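Local atomic coordinates of tautomerase domain-containing protein (Gammaproteobacteria bacterium SG8_31, PDB entry 7M59), a protein that belongs to the tautomerase superfamily of small beta-alpha-beta proteins and assembles as a hexamer of short, identical chains. Residues 22-27 against 36-41; 6-11 against 48-53; 13-18 against 58-63; 46-49 against 55-58. All blocks are in the same frame, centred on the assembly; numbering follows the deposited sequence.

Contact 1: 22-27 against 36-41; sequences AITRAV and EYIYVL
Ile38, just before strand 39-45, and Val40 within it point toward helix 13-31 and meet Ile23, Thr24 and Val27, the helix-on-sheet packing inside the beta-alpha-beta unit of the tautomerase fold. Ile38 does most of the filling. With CG1 beside its own backbone N (chi1 -63°) and the chain extended beyond, Ile38 CD1 is pressed against the helix, 3.5 Å from the carbonyl O of Thr24 and 4.0 Å from CG1 of Val27. The Val27 and Ile38 side chains run antiparallel, side by side, whereas Thr24 lies slantwise over Ile38, its CG2 4.0 Å from Ile38 CD1. Beside Thr24, and one turn before Val27, Ile23 puts CG2 4.1 Å from CG2 of Val40, with the two branched chains at an oblique angle. Strand 2-8 of the same chain extends this core: Ile23 also packs on Ile3 and Cys5, and Val27 on Ile3. Tyr39 is directed to the other side of the sheet, where its hydroxyl bonds to His50 of a second subunit and its strand pairs antiparallel with a strand of that subunit. Thr24 is the polar element in an otherwise apolar layer; its OG1 is satisfied within the helix by the carbonyl O of Ala20, and the CG2 methyl of Val40 rests 3.7 Å from Thr24 OG1.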
# COMPACT_ATOMS: atom_id res chain seq x y z
N ALA A 22 20.59 0.23 1.70
CA ALA A 22 20.91 0.18 0.28
C ALA A 22 19.80 0.82 -0.56
O ALA A 22 20.09 1.50 -1.55
CB ALA A 22 21.15 -1.26 -0.15
N ILE A 23 18.54 0.60 -0.17
CA ILE A 23 17.44 1.26 -0.88
C ILE A 23 17.50 2.76 -0.69
O ILE A 23 17.26 3.54 -1.62
CB ILE A 23 16.09 0.67 -0.44
CG1 ILE A 23 15.93 -0.74 -1.02
CG2 ILE A 23 14.94 1.58 -0.89
CD1 ILE A 23 14.71 -1.51 -0.49
N THR A 24 17.80 3.21 0.53
CA THR A 24 17.90 4.64 0.80
C THR A 24 18.96 5.28 -0.10
O THR A 24 18.71 6.32 -0.73
CB THR A 24 18.21 4.88 2.28
OG1 THR A 24 17.18 4.28 3.08
CG2 THR A 24 18.29 6.38 2.60
N ARG A 25 20.14 4.66 -0.18
CA ARG A 25 21.19 5.16 -1.06
C ARG A 25 20.76 5.12 -2.52
O ARG A 25 20.98 6.08 -3.27
CB ARG A 25 22.48 4.36 -0.86
CG ARG A 25 23.18 4.60 0.46
CD ARG A 25 24.58 3.99 0.45
NE ARG A 25 24.55 2.55 0.20
CZ ARG A 25 24.38 1.63 1.15
NH1 ARG A 25 24.22 2.00 2.41
NH2 ARG A 25 24.36 0.35 0.83
N ALA A 26 20.15 4.01 -2.95
CA ALA A 26 19.72 3.88 -4.34
C ALA A 26 18.72 4.97 -4.72
O ALA A 26 18.84 5.59 -5.78
CB ALA A 26 19.11 2.50 -4.59
N VAL A 27 17.73 5.22 -3.86
CA VAL A 27 16.74 6.25 -4.17
C VAL A 27 17.39 7.63 -4.20
O VAL A 27 17.17 8.42 -5.12
CB VAL A 27 15.57 6.18 -3.18
CG1 VAL A 27 14.64 7.38 -3.33
CG2 VAL A 27 14.82 4.87 -3.39
N GLU A 36 16.82 12.99 3.91
CA GLU A 36 15.87 13.40 4.94
C GLU A 36 14.42 13.11 4.55
O GLU A 36 13.58 12.91 5.44
CB GLU A 36 16.06 14.89 5.25
CG GLU A 36 14.84 15.57 5.85
CD GLU A 36 15.00 17.07 6.00
OE1 GLU A 36 16.15 17.55 6.06
OE2 GLU A 36 13.95 17.76 6.06
N TYR A 37 14.11 13.06 3.25
CA TYR A 37 12.75 12.81 2.78
C TYR A 37 12.41 11.33 2.64
O TYR A 37 11.25 11.01 2.36
CB TYR A 37 12.51 13.46 1.41
CG TYR A 37 12.47 14.97 1.36
CD1 TYR A 37 12.19 15.62 0.16
CD2 TYR A 37 12.71 15.75 2.48
CE1 TYR A 37 12.14 16.99 0.08
CE2 TYR A 37 12.67 17.14 2.41
CZ TYR A 37 12.39 17.75 1.20
OH TYR A 37 12.35 19.12 1.11
N ILE A 38 13.37 10.43 2.79
CA ILE A 38 13.16 9.03 2.44
C ILE A 38 12.65 8.27 3.66
O ILE A 38 13.18 8.42 4.77
CB ILE A 38 14.45 8.39 1.90
CG1 ILE A 38 14.87 9.09 0.60
CG2 ILE A 38 14.26 6.90 1.67
CD1 ILE A 38 16.22 8.65 0.08
N TYR A 39 11.62 7.46 3.46
CA TYR A 39 11.05 6.63 4.52
C TYR A 39 10.89 5.23 3.93
O TYR A 39 10.11 5.05 2.99
CB TYR A 39 9.72 7.21 5.00
CG TYR A 39 9.16 6.72 6.33
CD1 TYR A 39 8.59 7.62 7.22
CD2 TYR A 39 9.12 5.36 6.66
CE1 TYR A 39 8.03 7.20 8.42
CE2 TYR A 39 8.56 4.93 7.86
CZ TYR A 39 8.01 5.86 8.73
OH TYR A 39 7.44 5.46 9.91
N VAL A 40 11.66 4.28 4.44
CA VAL A 40 11.58 2.88 4.03
C VAL A 40 10.80 2.12 5.09
O VAL A 40 11.07 2.25 6.29
CB VAL A 40 12.97 2.27 3.83
CG1 VAL A 40 12.85 0.81 3.43
CG2 VAL A 40 13.74 3.04 2.77
N LEU A 41 9.84 1.32 4.65
CA LEU A 41 8.99 0.55 5.55
C LEU A 41 9.04 -0.91 5.12
O LEU A 41 8.81 -1.21 3.95
CB LEU A 41 7.55 1.08 5.52
CG LEU A 41 6.56 0.24 6.31
CD1 LEU A 41 6.83 0.40 7.80
CD2 LEU A 41 5.16 0.70 5.96

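Contact 2: 6-11 against 48-53; sequences DIRQGR and AHHVKA
Where strand 2-8 of the beta-alpha-beta unit ends, Arg8 lies against the ring of His50 at the start of the small hairpin formed by strands 50-52 and 55-56. The touching atom is a methylene and not the guanidinium: Arg8 CG stands over one face of the imidazole, 3.9 Å from the centroid of the His50 ring and 18° off its normal, a CH-pi contact displaced toward the CD2-NE2 side. The chain of Arg8 then bends at chi3, carrying the guanidinium past the ring, with the two planes 73° apart; NH1 goes on to bond the carbonyl O of Pro58. At the ring's edge, in plane, the carbonyl O of Asp6 approaches His50 CE1 at 3.5 Å. The short segments 6-8 and 50-52 run nearly at right angles (98°), so the hairpin does not continue the sheet of its own chain. Instead it joins a neighbour: residues 50-52 pair antiparallel with a strand of a fifth subunit. The His50 ring is held at both nitrogens, NE2 by Thr45 OG1 and ND1 by the hydroxyl of Tyr39 of that fifth subunit, which should fix the rotation of the ring whose face Arg8 covers. Asp6 bridges the same interface, its carboxylate forming salt bridges with Arg43 of its own chain and Arg43 of the fifth subunit. Beyond the strand, Arg11 folds back so that NH1 donates to the carbonyl O of Arg8 at 2.9 Å, an acceptor lying in the Arg11 guanidinium plane.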
# COMPACT_ATOMS: atom_id res chain seq x y z
N ASP A 6 7.47 -5.32 0.86
CA ASP A 6 6.78 -6.51 1.35
C ASP A 6 7.64 -7.72 0.99
O ASP A 6 7.67 -8.15 -0.18
CB ASP A 6 5.38 -6.63 0.76
CG ASP A 6 4.40 -5.69 1.41
OD1 ASP A 6 3.87 -6.03 2.50
OD2 ASP A 6 4.15 -4.62 0.83
N ILE A 7 8.33 -8.26 1.99
CA ILE A 7 9.31 -9.32 1.79
C ILE A 7 8.88 -10.56 2.57
O ILE A 7 8.06 -10.49 3.49
CB ILE A 7 10.73 -8.88 2.20
CG1 ILE A 7 10.82 -8.72 3.72
CG2 ILE A 7 11.09 -7.57 1.49
CD1 ILE A 7 12.24 -8.34 4.21
N ARG A 8 9.45 -11.70 2.21
CA ARG A 8 9.15 -12.92 2.95
C ARG A 8 9.93 -12.95 4.26
O ARG A 8 11.07 -12.49 4.33
CB ARG A 8 9.46 -14.15 2.09
CG ARG A 8 8.38 -14.44 1.03
CD ARG A 8 8.88 -15.46 -0.00
NE ARG A 8 10.07 -14.92 -0.65
CZ ARG A 8 11.17 -15.60 -0.94
NH1 ARG A 8 11.26 -16.90 -0.68
NH2 ARG A 8 12.19 -14.96 -1.49
N GLN A 9 9.29 -13.49 5.30
CA GLN A 9 9.89 -13.60 6.62
C GLN A 9 11.12 -14.50 6.59
O GLN A 9 11.28 -15.33 5.69
CB GLN A 9 8.86 -14.16 7.61
CG GLN A 9 8.40 -15.56 7.22
CD GLN A 9 7.20 -16.06 8.00
OE1 GLN A 9 6.55 -15.30 8.72
NE2 GLN A 9 6.90 -17.34 7.87
N GLY A 10 11.98 -14.35 7.59
CA GLY A 10 13.12 -15.25 7.76
C GLY A 10 14.48 -14.60 7.65
O GLY A 10 15.49 -15.27 7.92
N ARG A 11 14.57 -13.33 7.27
CA ARG A 11 15.84 -12.64 7.21
C ARG A 11 16.25 -12.16 8.60
O ARG A 11 15.42 -11.93 9.48
CB ARG A 11 15.77 -11.45 6.26
CG ARG A 11 16.05 -11.78 4.80
CD ARG A 11 14.82 -12.36 4.12
NE ARG A 11 15.11 -12.64 2.72
CZ ARG A 11 14.18 -12.80 1.79
NH1 ARG A 11 12.89 -12.71 2.10
NH2 ARG A 11 14.54 -13.03 0.53
N ALA A 48 3.85 -18.28 1.60
CA ALA A 48 2.55 -18.66 1.06
C ALA A 48 1.66 -17.47 0.77
O ALA A 48 0.69 -17.61 0.01
CB ALA A 48 1.85 -19.61 2.04
N HIS A 49 1.96 -16.31 1.34
CA HIS A 49 1.18 -15.10 1.09
C HIS A 49 1.65 -14.34 -0.14
O HIS A 49 1.09 -13.28 -0.45
CB HIS A 49 1.22 -14.18 2.31
CG HIS A 49 0.42 -14.66 3.47
ND1 HIS A 49 0.08 -13.85 4.53
CD2 HIS A 49 -0.12 -15.88 3.74
CE1 HIS A 49 -0.62 -14.54 5.41
NE2 HIS A 49 -0.77 -15.77 4.95
N HIS A 50 2.67 -14.84 -0.83
CA HIS A 50 3.16 -14.28 -2.08
C HIS A 50 2.79 -15.26 -3.18
O HIS A 50 3.38 -16.34 -3.26
CB HIS A 50 4.67 -14.07 -2.05
CG HIS A 50 5.12 -13.08 -1.03
ND1 HIS A 50 5.79 -11.92 -1.36
CD2 HIS A 50 5.01 -13.08 0.32
CE1 HIS A 50 6.05 -11.25 -0.25
NE2 HIS A 50 5.60 -11.93 0.78
N VAL A 51 1.82 -14.90 -4.01
CA VAL A 51 1.35 -15.79 -5.07
C VAL A 51 1.60 -15.09 -6.40
O VAL A 51 0.87 -14.17 -6.78
CB VAL A 51 -0.12 -16.18 -4.88
CG1 VAL A 51 -0.54 -17.21 -5.92
CG2 VAL A 51 -0.32 -16.74 -3.48
N LYS A 52 2.66 -15.51 -7.08
CA LYS A 52 3.13 -14.85 -8.30
C LYS A 52 2.86 -15.78 -9.47
O LYS A 52 3.27 -16.95 -9.45
CB LYS A 52 4.62 -14.53 -8.20
CG LYS A 52 5.21 -13.91 -9.47
CD LYS A 52 6.68 -13.53 -9.29
CE LYS A 52 7.59 -14.76 -9.41
NZ LYS A 52 7.41 -15.53 -10.69
N ALA A 53 2.15 -15.27 -10.48
CA ALA A 53 1.77 -16.07 -11.65
C ALA A 53 1.04 -17.34 -11.23
O ALA A 53 1.24 -18.42 -11.81
CB ALA A 53 2.98 -16.38 -12.52

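Contact 3: 13-18 against 58-63; sequences AEQKQA and PEYTGD
Gln15 sets CG beside its own backbone N and runs extended from there, carrying its amide out beyond the first turn toward Tyr60, while Tyr60 swings its ring the other way, CG opposite the backbone N (chi1 178°), so that the two side chains approach from opposite directions. They meet at the phenol oxygen. Gln15 NE2 donates to Tyr60 OH over 3.1 Å in an almost perfectly straight bond, 178° at the hydrogen, and the oxygen lies in the plane of the Gln15 amide. The amide and the ring planes stand 44° apart, and the remaining approach, Gln15 NE2 to Tyr60 CZ at 4.1 Å, is oblique to the ring. A water braces the same pair: it donates to Gln15 OE1 at 2.8 Å and is hydrogen-bonded to Tyr60 OH at 3.3 Å, so it closes a small cycle through amide and hydroxyl. Gln15 OE1 also accepts from the backbone N of Thr12, just before the helix begins, and this second grip limits rotation of the amide. On the ring's side, the backbone N of Gly62 sits 3.4 Å above one face of Tyr60, near the rim, where the tail curls over it. Tyr60 also forms a cation-pi contact with Arg11 and packs on Arg8, while Ile31 of a third subunit touches it across the interface. By one direct and one water-mediated hydrogen bond at the surface, the C-terminal tail beyond the hairpin is thus fastened to the first turn of the helix in the beta-alpha-beta unit of a tautomerase-fold subunit.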
# COMPACT_ATOMS: atom_id res chain seq x y z
N ALA A 13 17.94 -9.40 11.33
CA ALA A 13 17.87 -7.96 11.51
C ALA A 13 18.94 -7.25 10.68
O ALA A 13 18.71 -6.15 10.15
CB ALA A 13 18.02 -7.60 12.99
N GLU A 14 20.11 -7.87 10.54
CA GLU A 14 21.19 -7.24 9.80
C GLU A 14 20.89 -7.19 8.30
O GLU A 14 21.19 -6.19 7.64
CB GLU A 14 22.51 -7.99 10.05
CG GLU A 14 23.05 -7.84 11.47
CD GLU A 14 22.23 -8.60 12.51
OE1 GLU A 14 22.20 -8.16 13.68
OE2 GLU A 14 21.60 -9.62 12.16
N GLN A 15 20.29 -8.25 7.76
CA GLN A 15 19.92 -8.26 6.34
C GLN A 15 18.88 -7.19 6.03
O GLN A 15 18.99 -6.49 5.02
CB GLN A 15 19.37 -9.62 5.94
CG GLN A 15 20.40 -10.74 5.85
CD GLN A 15 19.72 -12.05 5.51
OE1 GLN A 15 19.02 -12.62 6.34
NE2 GLN A 15 19.89 -12.50 4.27
N LYS A 16 17.86 -7.06 6.88
CA LYS A 16 16.81 -6.08 6.64
C LYS A 16 17.34 -4.65 6.76
O LYS A 16 16.95 -3.78 5.97
CB LYS A 16 15.64 -6.32 7.60
CG LYS A 16 14.86 -7.59 7.27
CD LYS A 16 13.68 -7.80 8.20
CE LYS A 16 14.14 -8.35 9.56
NZ LYS A 16 12.98 -8.65 10.45
N GLN A 17 18.23 -4.40 7.72
CA GLN A 17 18.82 -3.06 7.82
C GLN A 17 19.71 -2.77 6.62
O GLN A 17 19.70 -1.65 6.08
CB GLN A 17 19.60 -2.92 9.13
CG GLN A 17 20.28 -1.56 9.33
CD GLN A 17 19.31 -0.39 9.38
OE1 GLN A 17 18.11 -0.57 9.58
NE2 GLN A 17 19.83 0.82 9.20
N ALA A 18 20.49 -3.76 6.18
CA ALA A 18 21.29 -3.60 4.97
C ALA A 18 20.41 -3.27 3.77
O ALA A 18 20.76 -2.41 2.95
CB ALA A 18 22.09 -4.87 4.69
N PRO A 58 8.18 -20.08 -2.08
CA PRO A 58 8.64 -20.88 -0.95
C PRO A 58 9.03 -20.00 0.23
O PRO A 58 9.20 -18.79 0.12
CB PRO A 58 9.86 -21.62 -1.51
CG PRO A 58 10.37 -20.73 -2.59
CD PRO A 58 9.14 -20.09 -3.19
N GLU A 59 9.15 -20.64 1.40
CA GLU A 59 9.66 -19.96 2.57
C GLU A 59 11.13 -19.62 2.40
O GLU A 59 11.90 -20.40 1.82
CB GLU A 59 9.49 -20.83 3.82
CG GLU A 59 8.07 -20.91 4.32
CD GLU A 59 7.59 -19.57 4.83
OE1 GLU A 59 8.27 -18.98 5.71
OE2 GLU A 59 6.54 -19.13 4.36
N TYR A 60 11.53 -18.45 2.89
CA TYR A 60 12.93 -18.08 2.95
C TYR A 60 13.56 -18.64 4.22
O TYR A 60 13.05 -18.41 5.32
CB TYR A 60 13.11 -16.56 2.91
CG TYR A 60 14.55 -16.15 3.01
CD1 TYR A 60 15.13 -15.89 4.25
CD2 TYR A 60 15.35 -16.06 1.87
CE1 TYR A 60 16.45 -15.53 4.35
CE2 TYR A 60 16.68 -15.70 1.97
CZ TYR A 60 17.22 -15.44 3.20
OH TYR A 60 18.53 -15.08 3.32
N THR A 61 14.68 -19.35 4.07
CA THR A 61 15.37 -19.95 5.21
C THR A 61 16.80 -19.46 5.41
O THR A 61 17.37 -19.70 6.48
CB THR A 61 15.41 -21.48 5.07
OG1 THR A 61 16.01 -21.83 3.82
CG2 THR A 61 14.01 -22.06 5.13
N GLY A 62 17.40 -18.79 4.43
CA GLY A 62 18.81 -18.49 4.46
C GLY A 62 19.70 -19.61 3.97
O GLY A 62 20.87 -19.36 3.67
N ASP A 63 19.16 -20.83 3.86
CA ASP A 63 19.84 -21.99 3.31
C ASP A 63 19.38 -22.25 1.88
O ASP A 63 18.34 -21.76 1.43
CB ASP A 63 19.56 -23.24 4.14
CG ASP A 63 19.89 -23.05 5.59
OD1 ASP A 63 20.75 -22.20 5.89
OD2 ASP A 63 19.29 -23.77 6.42
O HOH W 1 19.39 -15.42 6.45

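Contact 4: 46-49 against 55-58; sequences PGAH and RTLP
Thr56 lays its CG2 methyl against the backbone of Ala48, 3.4 Å from Ala48 CA and 4.1 Å from Ala48 CB. With OG1 beside the backbone N (chi1 -70°), it is the methyl that faces the 3-10 turn, Thr56 CG2 also lying 3.9 Å from the carbonyl O of Gly47. Next along, Leu57 brings CB to 3.8 Å from Gly47 O, while its isobutyl end turns to Tyr39 of a fifth subunit and Tyr37 of a third. The two backbones come closest here, Gly47 CA and Leu57 CA being 5.0 Å apart. The close approach is made at a glycine, Gly47, whose carbonyl O lies 3.2 Å from the carbonyl O of Leu57, two acceptors that do not bond. No hydrogen bond links the two segments directly. The turn is instead held from within and from outside, by His49 N to the carbonyl O of Pro46 at 3.0 Å and by Gly47 N to a carboxylate oxygen of Glu59. Leu57 is in turn tied to His50 by a backbone bond of the hairpin. The contact packs the 3-10 turn that leads from strand 39-45 into the C-terminal beta-hairpin against the end of that hairpin's second strand, a hairpin that in this assembly packs on two neighbouring subunits.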
# COMPACT_ATOMS: atom_id res chain seq x y z
N PRO A 46 4.60 -14.66 5.37
CA PRO A 46 5.00 -16.00 4.95
C PRO A 46 5.10 -16.09 3.43
O PRO A 46 4.43 -15.35 2.69
CB PRO A 46 3.87 -16.90 5.48
CG PRO A 46 3.18 -16.11 6.51
CD PRO A 46 3.32 -14.67 6.11
N GLY A 47 5.94 -17.01 2.97
CA GLY A 47 6.05 -17.22 1.54
C GLY A 47 4.72 -17.55 0.88
O GLY A 47 4.47 -17.15 -0.25
N ALA A 48 3.85 -18.28 1.60
CA ALA A 48 2.55 -18.66 1.06
C ALA A 48 1.66 -17.47 0.77
O ALA A 48 0.69 -17.61 0.01
CB ALA A 48 1.85 -19.61 2.04
N HIS A 49 1.96 -16.31 1.34
CA HIS A 49 1.18 -15.10 1.09
C HIS A 49 1.65 -14.34 -0.14
O HIS A 49 1.09 -13.28 -0.45
CB HIS A 49 1.22 -14.18 2.31
CG HIS A 49 0.42 -14.66 3.47
ND1 HIS A 49 0.08 -13.85 4.53
CD2 HIS A 49 -0.12 -15.88 3.74
CE1 HIS A 49 -0.62 -14.54 5.41
NE2 HIS A 49 -0.77 -15.77 4.95
N ARG A 55 1.42 -19.11 -8.56
CA ARG A 55 2.20 -20.05 -7.76
C ARG A 55 2.67 -19.42 -6.46
O ARG A 55 3.17 -18.29 -6.45
CB ARG A 55 3.40 -20.58 -8.55
CG ARG A 55 3.19 -20.63 -10.05
CD ARG A 55 3.72 -21.93 -10.66
NE ARG A 55 2.87 -23.08 -10.36
CZ ARG A 55 3.32 -24.30 -10.08
NH1 ARG A 55 2.47 -25.29 -9.82
NH2 ARG A 55 4.63 -24.54 -10.06
N THR A 56 2.52 -20.16 -5.37
CA THR A 56 3.01 -19.74 -4.07
C THR A 56 4.54 -19.71 -4.05
O THR A 56 5.20 -20.58 -4.63
CB THR A 56 2.48 -20.70 -3.00
OG1 THR A 56 1.07 -20.50 -2.84
CG2 THR A 56 3.15 -20.47 -1.70
N LEU A 57 5.10 -18.70 -3.40
CA LEU A 57 6.55 -18.67 -3.24
C LEU A 57 6.97 -19.51 -2.04
O LEU A 57 6.21 -19.68 -1.09
CB LEU A 57 7.04 -17.23 -3.06
CG LEU A 57 6.78 -16.25 -4.21
CD1 LEU A 57 7.63 -14.98 -4.05
CD2 LEU A 57 7.01 -16.89 -5.56
N PRO A 58 8.18 -20.08 -2.08
CA PRO A 58 8.64 -20.88 -0.95
C PRO A 58 9.03 -20.00 0.23
O PRO A 58 9.20 -18.79 0.12
CB PRO A 58 9.86 -21.62 -1.51
CG PRO A 58 10.37 -20.73 -2.59
CD PRO A 58 9.14 -20.09 -3.19

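Contact 1 lies on the opposite side of the chain's centre from contacts 2 and 4, its centre about 21 Å from that of contact 2 and about 26 Å from that of contact 4; strands 2-8 and 39-45, neighbours in one sheet, connect the two regions. Contacts 2 and 4 have centres about 5 Å apart and share Ala48 and His49. Contact 3, centred about 12 Å from contact 2, uses the same helix as contact 1; it shares the residue Pro58 with contact 4 and also touches it through Glu59. The other carboxylate oxygen of Glu59 joins contacts 2 and 3, Gln9 NE2 to Glu59 OE1 at 3.0 Å, probably a hydrogen bond. All four touch the third subunit.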